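Side-chain contact in cyanuric acid amidohydrolase (Azorhizobium caulinodans, PDB 4NQ3), which hydrolyses cyanuric acid, opening its s-triazine ring to give carboxybiuret, a step in the breakdown of atrazine and melamine: residues Lys166-Ala170 with Arg171-Thr175. Numbering follows the deposited sequence.
Sequences KEAEA and RGATT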
# COMPACT_ATOMS: atom_id res chain seq x y z
N LYS A 166 10.88 -17.65 15.01
CA LYS A 166 10.71 -19.09 15.15
C LYS A 166 12.06 -19.77 15.36
O LYS A 166 12.13 -20.79 16.04
CB LYS A 166 9.96 -19.68 13.94
CG LYS A 166 8.48 -19.31 13.88
CD LYS A 166 7.72 -19.80 15.12
CE LYS A 166 6.37 -19.08 15.33
NZ LYS A 166 5.51 -19.62 16.45
N GLU A 167 13.14 -19.19 14.83
CA GLU A 167 14.48 -19.74 15.10
C GLU A 167 14.80 -19.63 16.57
O GLU A 167 15.28 -20.58 17.18
CB GLU A 167 15.59 -19.04 14.30
CG GLU A 167 15.56 -19.30 12.78
CD GLU A 167 16.69 -18.60 12.02
OE1 GLU A 167 17.81 -18.49 12.59
OE2 GLU A 167 16.44 -18.14 10.86
N ALA A 168 14.47 -18.49 17.14
CA ALA A 168 14.75 -18.21 18.53
C ALA A 168 13.95 -19.13 19.45
O ALA A 168 14.48 -19.69 20.42
CB ALA A 168 14.45 -16.79 18.83
N GLU A 169 12.68 -19.28 19.13
CA GLU A 169 11.82 -20.14 19.94
C GLU A 169 12.27 -21.59 19.85
O GLU A 169 12.16 -22.34 20.82
CB GLU A 169 10.36 -20.03 19.50
CG GLU A 169 9.78 -18.63 19.65
CD GLU A 169 8.32 -18.57 19.23
OE1 GLU A 169 7.77 -19.63 18.82
OE2 GLU A 169 7.72 -17.47 19.30
N ALA A 170 12.83 -21.96 18.70
CA ALA A 170 13.26 -23.34 18.48
C ALA A 170 14.36 -23.76 19.45
O ALA A 170 14.50 -24.94 19.76
CB ALA A 170 13.73 -23.51 17.05
N ARG A 171 15.13 -22.79 19.95
CA ARG A 171 16.18 -23.10 20.91
C ARG A 171 15.86 -22.61 22.32
O ARG A 171 16.77 -22.43 23.14
CB ARG A 171 17.53 -22.54 20.46
CG ARG A 171 17.53 -21.10 20.03
CD ARG A 171 18.92 -20.68 19.60
NE ARG A 171 18.89 -19.41 18.86
CZ ARG A 171 18.90 -18.20 19.41
NH1 ARG A 171 18.89 -18.06 20.74
NH2 ARG A 171 18.88 -17.12 18.63
N GLY A 172 14.57 -22.43 22.60
CA GLY A 172 14.12 -22.21 23.96
C GLY A 172 14.11 -20.76 24.42
O GLY A 172 13.84 -20.48 25.59
N ALA A 173 14.44 -19.85 23.50
CA ALA A 173 14.47 -18.42 23.79
C ALA A 173 13.13 -17.78 23.47
O ALA A 173 12.32 -18.35 22.75
CB ALA A 173 15.58 -17.74 23.00
N THR A 174 12.90 -16.60 24.02
CA THR A 174 11.78 -15.76 23.59
C THR A 174 12.33 -14.47 23.00
O THR A 174 13.42 -14.03 23.35
CB THR A 174 10.84 -15.42 24.74
OG1 THR A 174 11.57 -14.73 25.77
CG2 THR A 174 10.22 -16.69 25.30
N THR A 175 11.61 -13.88 22.06
CA THR A 175 12.00 -12.57 21.59
C THR A 175 11.05 -11.60 22.26
O THR A 175 10.04 -12.02 22.83
CB THR A 175 11.97 -12.43 20.05
OG1 THR A 175 10.65 -12.70 19.56
CG2 THR A 175 12.95 -13.39 19.42
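R171, G172 and A173 fold back on A168 and E169 in a Schellman motif, a worked example of how a helix is ended by bonding the carbonyls at its C-terminal end outside the regular i to i+4 pattern. Here it closes helix 162-170, at the surface of the protein. R171 N comes first along the chain, with an extra bond to A168 O at 3.2 Å, from above the carbonyl plane and outside the motif's own pair. Its side chain turns back over the helix: with chi1 at 49°, CG sits between the backbone N and the carbonyl carbon, and the extended chain carries the guanidinium across A168, whose CA lies 4.1 Å above the plane, over the centre of the group. A salt bridge from R171 NH1 to E120 holds the far end. G172 is the C-prime residue; its positive phi, 88°, reverses the chain, and its N reaches E169 O at 3.0 Å in a fairly straight bond. A173 then supplies the six-to-one bond that, with the G172 bond, makes the motif, N to A168 O at 3.1 Å. This donor and R171 N approach A168 O from opposite faces of its plane, gripping that oxygen between two amides. The apolar pairing of the motif is present too, though small: A173 CB stands 4.4 Å from A168 CB. A173 O also receives a CA-H...O contact from E169 CA, while the E169 carboxylate is turned to a salt bridge with K166. Past T174, whose carbonyl is bound by R124, T175 leads toward a second barbituric acid site formed by A176, T177, S178 and K182. T175 OG1 bonds the carbonyl of T177, while its other branch, CG2, anti to the carbonyl carbon, rests 3.8 Å from A168 CB.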